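PDB 2QGZ: putative primosome component, which probably binds ATP through a P-loop NTPase domain and helps to load the replicative helicase onto DNA as part of the bacterial primosome. Local coordinates for residues A[134-139]-A[155-160]; A[142-147]-A[170-175]. One frame throughout, in Å; residues are numbered along the deposited sequence.

Contact 1: A[134-139]-A[155-160]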
ATOM      1  N   MET A 134       7.187  12.933  10.350  1.00 35.26           N
ATOM      2  CA  MET A 134       8.614  13.112  10.085  1.00 36.94           C
ATOM      3  C   MET A 134       9.194  11.710   9.911  1.00 37.66           C
ATOM      4  O   MET A 134       9.952  11.449   8.985  1.00 35.32           O
ATOM      5  CB  MET A 134       9.281  13.785  11.276  1.00 41.49           C
ATOM      6  CG  MET A 134      10.305  14.853  10.936  1.00 47.57           C
ATOM      7  SD  MET A 134      10.849  15.713  12.458  1.00 55.03           S
ATOM      8  CE  MET A 134       9.423  16.775  12.813  1.00 49.36           C
ATOM      9  N   GLU A 135       8.816  10.810  10.815  1.00 37.91           N
ATOM     10  CA  GLU A 135       9.279   9.428  10.783  1.00 39.47           C
ATOM     11  C   GLU A 135       8.783   8.691   9.539  1.00 37.74           C
ATOM     12  O   GLU A 135       9.578   8.102   8.810  1.00 37.44           O
ATOM     13  CB  GLU A 135       8.819   8.690  12.050  1.00 41.95           C
ATOM     14  CG  GLU A 135       9.591   9.057  13.309  1.00 50.04           C
ATOM     15  CD  GLU A 135       8.992   8.448  14.582  1.00 56.28           C
ATOM     16  OE1 GLU A 135       7.924   8.921  15.039  1.00 58.86           O
ATOM     17  OE2 GLU A 135       9.587   7.489  15.126  1.00 60.41           O
ATOM     18  N   ALA A 136       7.475   8.736   9.290  1.00 36.31           N
ATOM     19  CA  ALA A 136       6.900   8.065   8.128  1.00 35.17           C
ATOM     20  C   ALA A 136       7.463   8.618   6.814  1.00 33.56           C
ATOM     21  O   ALA A 136       7.790   7.860   5.908  1.00 32.19           O
ATOM     22  CB  ALA A 136       5.374   8.187   8.142  1.00 33.82           C
ATOM     23  N   PHE A 137       7.585   9.936   6.718  1.00 33.68           N
ATOM     24  CA  PHE A 137       8.110  10.570   5.509  1.00 32.84           C
ATOM     25  C   PHE A 137       9.565  10.140   5.317  1.00 33.71           C
ATOM     26  O   PHE A 137      10.015   9.855   4.212  1.00 32.63           O
ATOM     27  CB  PHE A 137       8.023  12.083   5.650  1.00 31.37           C
ATOM     28  CG  PHE A 137       8.292  12.824   4.383  1.00 32.33           C
ATOM     29  CD1 PHE A 137       7.366  12.805   3.345  1.00 30.01           C
ATOM     30  CD2 PHE A 137       9.455  13.573   4.237  1.00 31.61           C
ATOM     31  CE1 PHE A 137       7.593  13.522   2.184  1.00 31.54           C
ATOM     32  CE2 PHE A 137       9.690  14.297   3.070  1.00 33.36           C
ATOM     33  CZ  PHE A 137       8.759  14.274   2.044  1.00 31.72           C
ATOM     34  N   SER A 138      10.291  10.087   6.419  1.00 34.65           N
ATOM     35  CA  SER A 138      11.683   9.678   6.412  1.00 35.56           C
ATOM     36  C   SER A 138      11.805   8.254   5.835  1.00 35.79           C
ATOM     37  O   SER A 138      12.675   7.983   5.000  1.00 35.68           O
ATOM     38  CB  SER A 138      12.224   9.741   7.849  1.00 37.66           C
ATOM     39  OG  SER A 138      13.529   9.212   7.955  1.00 41.06           O
ATOM     40  N   ALA A 139      10.927   7.351   6.269  1.00 32.75           N
ATOM     41  CA  ALA A 139      10.959   5.971   5.782  1.00 33.22           C
ATOM     42  C   ALA A 139      10.569   5.851   4.302  1.00 32.46           C
ATOM     43  O   ALA A 139      11.099   5.012   3.580  1.00 33.38           O
ATOM     44  CB  ALA A 139      10.044   5.099   6.624  1.00 33.22           C
ATOM     45  N   LEU A 155       5.701  -0.538   4.166  1.00 38.43           N
ATOM     46  CA  LEU A 155       5.194   0.089   5.374  1.00 37.78           C
ATOM     47  C   LEU A 155       3.725  -0.229   5.620  1.00 35.21           C
ATOM     48  O   LEU A 155       2.944  -0.387   4.685  1.00 33.97           O
ATOM     49  CB  LEU A 155       5.359   1.610   5.299  1.00 40.32           C
ATOM     50  CG  LEU A 155       6.712   2.242   5.632  1.00 44.82           C
ATOM     51  CD1 LEU A 155       7.763   1.849   4.603  1.00 45.81           C
ATOM     52  CD2 LEU A 155       6.548   3.753   5.648  1.00 46.73           C
ATOM     53  N   TYR A 156       3.368  -0.344   6.891  1.00 33.11           N
ATOM     54  CA  TYR A 156       1.992  -0.572   7.302  1.00 31.67           C
ATOM     55  C   TYR A 156       1.647   0.731   8.034  1.00 30.86           C
ATOM     56  O   TYR A 156       2.081   0.953   9.171  1.00 29.25           O
ATOM     57  CB  TYR A 156       1.903  -1.784   8.241  1.00 34.37           C
ATOM     58  CG  TYR A 156       0.509  -2.080   8.788  1.00 35.17           C
ATOM     59  CD1 TYR A 156       0.016  -1.405   9.906  1.00 36.16           C
ATOM     60  CD2 TYR A 156      -0.306  -3.052   8.195  1.00 33.73           C
ATOM     61  CE1 TYR A 156      -1.241  -1.690  10.424  1.00 35.54           C
ATOM     62  CE2 TYR A 156      -1.566  -3.343   8.702  1.00 33.73           C
ATOM     63  CZ  TYR A 156      -2.027  -2.659   9.820  1.00 36.09           C
ATOM     64  OH  TYR A 156      -3.269  -2.948  10.346  1.00 35.58           O
ATOM     65  N   LEU A 157       0.913   1.611   7.352  1.00 30.06           N
ATOM     66  CA  LEU A 157       0.523   2.906   7.908  1.00 30.25           C
ATOM     67  C   LEU A 157      -0.878   2.874   8.465  1.00 29.73           C
ATOM     68  O   LEU A 157      -1.839   2.640   7.733  1.00 31.90           O
ATOM     69  CB  LEU A 157       0.557   4.004   6.836  1.00 33.26           C
ATOM     70  CG  LEU A 157       1.888   4.597   6.404  1.00 36.05           C
ATOM     71  CD1 LEU A 157       1.647   5.664   5.348  1.00 36.22           C
ATOM     72  CD2 LEU A 157       2.576   5.196   7.608  1.00 38.01           C
ATOM     73  N   TYR A 158      -1.017   3.144   9.749  1.00 30.05           N
ATOM     74  CA  TYR A 158      -2.349   3.147  10.308  1.00 32.83           C
ATOM     75  C   TYR A 158      -2.609   4.412  11.120  1.00 33.89           C
ATOM     76  O   TYR A 158      -1.683   5.027  11.651  1.00 32.40           O
ATOM     77  CB  TYR A 158      -2.554   1.888  11.153  1.00 32.19           C
ATOM     78  CG  TYR A 158      -1.979   1.965  12.543  1.00 33.23           C
ATOM     79  CD1 TYR A 158      -2.758   2.412  13.610  1.00 36.41           C
ATOM     80  CD2 TYR A 158      -0.665   1.582  12.797  1.00 32.38           C
ATOM     81  CE1 TYR A 158      -2.244   2.477  14.900  1.00 37.79           C
ATOM     82  CE2 TYR A 158      -0.139   1.643  14.081  1.00 36.40           C
ATOM     83  CZ  TYR A 158      -0.938   2.095  15.129  1.00 37.93           C
ATOM     84  OH  TYR A 158      -0.431   2.184  16.403  1.00 41.92           O
ATOM     85  N   GLY A 159      -3.879   4.793  11.203  1.00 36.89           N
ATOM     86  CA  GLY A 159      -4.262   5.985  11.939  1.00 39.36           C
ATOM     87  C   GLY A 159      -5.698   6.341  11.598  1.00 42.52           C
ATOM     88  O   GLY A 159      -6.368   5.594  10.878  1.00 43.14           O
ATOM     89  N   ASP A 160      -6.169   7.475  12.102  1.00 43.44           N
ATOM     90  CA  ASP A 160      -7.533   7.901  11.844  1.00 45.83           C
ATOM     91  C   ASP A 160      -7.850   8.005  10.356  1.00 46.75           C
ATOM     92  O   ASP A 160      -6.960   8.125   9.512  1.00 46.95           O
ATOM     93  CB  ASP A 160      -7.817   9.242  12.532  1.00 48.05           C
ATOM     94  CG  ASP A 160      -7.635   9.174  14.044  1.00 51.65           C
ATOM     95  OD1 ASP A 160      -7.428   8.059  14.582  1.00 50.23           O
ATOM     96  OD2 ASP A 160      -7.702  10.242  14.694  1.00 54.22           O
TER

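Contact 2: A[142-147]-A[170-175]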
ATOM      1  N   ASP A 142      13.613   6.765   2.271  1.00 36.64           N
ATOM      2  CA  ASP A 142      14.640   5.730   2.294  1.00 37.14           C
ATOM      3  C   ASP A 142      14.273   4.633   1.312  1.00 35.65           C
ATOM      4  O   ASP A 142      15.135   4.095   0.616  1.00 35.82           O
ATOM      5  CB  ASP A 142      14.774   5.104   3.681  1.00 37.59           C
ATOM      6  CG  ASP A 142      15.405   6.045   4.688  1.00 42.78           C
ATOM      7  OD1 ASP A 142      16.287   6.852   4.285  1.00 38.79           O
ATOM      8  OD2 ASP A 142      15.027   5.962   5.884  1.00 42.25           O
ATOM      9  N   PHE A 143      12.987   4.303   1.262  1.00 34.29           N
ATOM     10  CA  PHE A 143      12.517   3.256   0.374  1.00 34.61           C
ATOM     11  C   PHE A 143      12.793   3.605  -1.081  1.00 35.67           C
ATOM     12  O   PHE A 143      13.339   2.798  -1.826  1.00 37.22           O
ATOM     13  CB  PHE A 143      11.018   3.018   0.547  1.00 32.64           C
ATOM     14  CG  PHE A 143      10.518   1.835  -0.230  1.00 32.55           C
ATOM     15  CD1 PHE A 143      10.527   0.564   0.334  1.00 28.05           C
ATOM     16  CD2 PHE A 143      10.105   1.983  -1.556  1.00 29.94           C
ATOM     17  CE1 PHE A 143      10.135  -0.547  -0.413  1.00 29.88           C
ATOM     18  CE2 PHE A 143       9.711   0.887  -2.308  1.00 28.30           C
ATOM     19  CZ  PHE A 143       9.727  -0.388  -1.736  1.00 29.92           C
ATOM     20  N   VAL A 144      12.400   4.806  -1.486  1.00 36.34           N
ATOM     21  CA  VAL A 144      12.619   5.245  -2.856  1.00 38.33           C
ATOM     22  C   VAL A 144      14.114   5.283  -3.179  1.00 40.80           C
ATOM     23  O   VAL A 144      14.550   4.794  -4.215  1.00 42.22           O
ATOM     24  CB  VAL A 144      12.021   6.647  -3.088  1.00 36.79           C
ATOM     25  CG1 VAL A 144      12.447   7.183  -4.444  1.00 37.83           C
ATOM     26  CG2 VAL A 144      10.514   6.584  -3.003  1.00 36.18           C
ATOM     27  N   GLU A 145      14.892   5.856  -2.274  1.00 41.77           N
ATOM     28  CA  GLU A 145      16.328   5.990  -2.462  1.00 45.51           C
ATOM     29  C   GLU A 145      17.052   4.636  -2.539  1.00 46.24           C
ATOM     30  O   GLU A 145      17.966   4.454  -3.348  1.00 46.20           O
ATOM     31  CB  GLU A 145      16.891   6.839  -1.316  1.00 47.58           C
ATOM     32  CG  GLU A 145      18.225   7.491  -1.581  1.00 50.57           C
ATOM     33  CD  GLU A 145      18.707   8.351  -0.412  1.00 52.22           C
ATOM     34  OE1 GLU A 145      19.835   8.881  -0.494  1.00 52.30           O
ATOM     35  OE2 GLU A 145      17.967   8.498   0.587  1.00 49.69           O
ATOM     36  N   GLN A 146      16.624   3.686  -1.713  1.00 46.88           N
ATOM     37  CA  GLN A 146      17.239   2.362  -1.664  1.00 47.64           C
ATOM     38  C   GLN A 146      16.637   1.294  -2.591  1.00 47.55           C
ATOM     39  O   GLN A 146      17.079   0.152  -2.581  1.00 46.97           O
ATOM     40  CB  GLN A 146      17.219   1.859  -0.219  1.00 47.76           C
ATOM     41  CG  GLN A 146      18.035   2.722   0.719  1.00 50.41           C
ATOM     42  CD  GLN A 146      17.689   2.518   2.186  1.00 52.99           C
ATOM     43  OE1 GLN A 146      18.143   3.276   3.044  1.00 54.29           O
ATOM     44  NE2 GLN A 146      16.884   1.500   2.482  1.00 51.03           N
ATOM     45  N   TYR A 147      15.643   1.659  -3.395  1.00 47.95           N
ATOM     46  CA  TYR A 147      15.018   0.695  -4.295  1.00 47.82           C
ATOM     47  C   TYR A 147      15.836   0.422  -5.561  1.00 50.19           C
ATOM     48  O   TYR A 147      16.240   1.345  -6.266  1.00 50.40           O
ATOM     49  CB  TYR A 147      13.618   1.169  -4.693  1.00 44.77           C
ATOM     50  CG  TYR A 147      12.885   0.182  -5.569  1.00 43.02           C
ATOM     51  CD1 TYR A 147      13.069   0.175  -6.953  1.00 40.91           C
ATOM     52  CD2 TYR A 147      12.062  -0.794  -5.006  1.00 42.13           C
ATOM     53  CE1 TYR A 147      12.453  -0.785  -7.754  1.00 40.97           C
ATOM     54  CE2 TYR A 147      11.445  -1.763  -5.795  1.00 42.16           C
ATOM     55  CZ  TYR A 147      11.645  -1.754  -7.166  1.00 41.92           C
ATOM     56  OH  TYR A 147      11.049  -2.722  -7.940  1.00 40.07           O
ATOM     57  N   ALA A 170       0.863   7.215  -1.970  1.00 32.30           N
ATOM     58  CA  ALA A 170       0.687   7.543  -3.379  1.00 32.07           C
ATOM     59  C   ALA A 170       1.832   8.462  -3.823  1.00 33.25           C
ATOM     60  O   ALA A 170       2.307   8.385  -4.970  1.00 34.06           O
ATOM     61  CB  ALA A 170      -0.642   8.224  -3.598  1.00 32.11           C
ATOM     62  N   ALA A 171       2.280   9.334  -2.921  1.00 31.68           N
ATOM     63  CA  ALA A 171       3.375  10.238  -3.251  1.00 32.41           C
ATOM     64  C   ALA A 171       4.655   9.431  -3.447  1.00 31.20           C
ATOM     65  O   ALA A 171       5.513   9.781  -4.270  1.00 28.91           O
ATOM     66  CB  ALA A 171       3.569  11.261  -2.146  1.00 31.90           C
ATOM     67  N   MET A 172       4.789   8.359  -2.674  1.00 29.03           N
ATOM     68  CA  MET A 172       5.956   7.485  -2.777  1.00 30.33           C
ATOM     69  C   MET A 172       5.914   6.810  -4.152  1.00 31.13           C
ATOM     70  O   MET A 172       6.936   6.712  -4.827  1.00 34.12           O
ATOM     71  CB  MET A 172       5.935   6.417  -1.672  1.00 26.25           C
ATOM     72  CG  MET A 172       7.139   5.491  -1.659  1.00 25.18           C
ATOM     73  SD  MET A 172       6.892   4.026  -0.606  1.00 22.59           S
ATOM     74  CE  MET A 172       5.627   3.143  -1.586  1.00 26.50           C
ATOM     75  N   ALA A 173       4.731   6.358  -4.567  1.00 30.89           N
ATOM     76  CA  ALA A 173       4.574   5.699  -5.867  1.00 31.74           C
ATOM     77  C   ALA A 173       4.922   6.657  -7.008  1.00 32.05           C
ATOM     78  O   ALA A 173       5.516   6.261  -8.010  1.00 32.21           O
ATOM     79  CB  ALA A 173       3.135   5.187  -6.041  1.00 27.64           C
ATOM     80  N   HIS A 174       4.541   7.919  -6.850  1.00 32.65           N
ATOM     81  CA  HIS A 174       4.812   8.920  -7.871  1.00 32.97           C
ATOM     82  C   HIS A 174       6.306   9.203  -7.976  1.00 33.62           C
ATOM     83  O   HIS A 174       6.824   9.412  -9.070  1.00 32.56           O
ATOM     84  CB  HIS A 174       4.059  10.206  -7.556  1.00 33.07           C
ATOM     85  CG  HIS A 174       3.993  11.159  -8.705  1.00 36.82           C
ATOM     86  ND1 HIS A 174       5.063  11.943  -9.086  1.00 37.26           N
ATOM     87  CD2 HIS A 174       2.992  11.432  -9.577  1.00 34.66           C
ATOM     88  CE1 HIS A 174       4.721  12.659 -10.143  1.00 37.88           C
ATOM     89  NE2 HIS A 174       3.472  12.368 -10.461  1.00 36.49           N
ATOM     90  N   GLU A 175       6.999   9.194  -6.843  1.00 34.98           N
ATOM     91  CA  GLU A 175       8.431   9.452  -6.823  1.00 38.52           C
ATOM     92  C   GLU A 175       9.198   8.235  -7.363  1.00 41.40           C
ATOM     93  O   GLU A 175      10.243   8.381  -8.004  1.00 41.18           O
ATOM     94  CB  GLU A 175       8.865   9.779  -5.399  1.00 39.23           C
ATOM     95  CG  GLU A 175      10.225  10.416  -5.268  1.00 42.51           C
ATOM     96  CD  GLU A 175      10.280  11.838  -5.806  1.00 46.23           C
ATOM     97  OE1 GLU A 175       9.233  12.526  -5.848  1.00 46.78           O
ATOM     98  OE2 GLU A 175      11.391  12.282  -6.163  1.00 48.13           O
TER

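Contact 1: A[134-139]-A[155-160]
L155 sends one branch of its isobutyl group, CD2, against the methyl group of A139, with 3.9 Å between L155 CD2 and A139 CB. L155 CD2 also lies 4.3 Å from the backbone oxygen A136 O, so the branch meets both a side chain and the backbone of the helix. Two residues along the strand L157 does much the same: its CG stands anti to the carbonyl carbon (chi1 -77°), and CD2, at the far end of the side chain, comes within 4.1 Å of A136 CB. The side-chain contacts are apolar, and the contact is slight, burying 132 Å² in all. Over 134-139 and 155-158 the helix runs nearly antiparallel to the strand, at 153°, and the axes come no closer than 10.8 Å; the alanines present only a methyl group each, and the leucines do the reaching. This is a helix laid on one face of the parallel sheet of a P-loop NTPase, and the strand leads into G159, which fits the start of a Walker A loop. Strand 251-255 bonds to the backbone of L155 and L157, while the backbone of Y156 pairs with strand 289-293. F292 of that edge strand touches both A139 and L157, and L168 of helix 165-179 fills in beside A136 and L157.

Contact 2: A[142-147]-A[170-175]
F143 turns its ring toward the thioether of M172, the nearest ring atom, CD2, lying 3.9 Å from M172 SD. The sulfur sits 4.6 Å from the centroid of the F143 ring and 39° off the ring normal, an oblique Met-aromatic contact. The methionine reaches it with CG anti to the backbone N and a chain that stays extended until it bends at chi3 (69°), where the terminal methyl group folds off the line of the chain. V144, the next residue, divides its two methyl groups between two partners. CG2 packs on the first part of the same methionine, 3.8 Å from M172 CG, and stands 4.0 Å from the backbone oxygen M172 O; the two side chains pass alongside each other in opposite directions. CG1 meets the aliphatic part of E175, one helical turn further on, with V144 CG1 and E175 CG 4.0 Å apart and the side chains nearly at right angles. The carboxylate of E175 takes no part in this packing, and a phosphate ion, probably from the crystallisation liquor, lies about 5 Å from its side chain. Over 142-146 and 170-175 the helices run nearly parallel, crossing at -19°, with a closest approach of 10.0 Å between the axes, and within these segments V144 and M172 have the nearest CA atoms. L176 of helix 165-179 extends the apolar seam against both F143 and V144, and K180 donates a hydrogen bond to V144 O. Beneath the pair lies the parallel sheet: F252 of strand 251-255 meets the F143 ring edge-to-face, and I219 of strand 217-221 touches M172, so both helices are seated on the central strands.

Read from the N terminus, helix 131-146 supplies the first half of both contacts, its earlier turns in 134-139 and a later turn in 142-146. The chain then turns back into strand 154-158, and contact 1 closes that short loop by setting the strand against the helix it has just left. After the probable P-loop comes helix 165-179, and contact 2 closes the longer loop by laying this helix beside the end of the first. The segments alternate along the chain, so the contacts cross rather than nest. With centres 13 Å apart, they tie one helix both to the sheet and to the neighbouring helix that follows the probable nucleotide-binding loop.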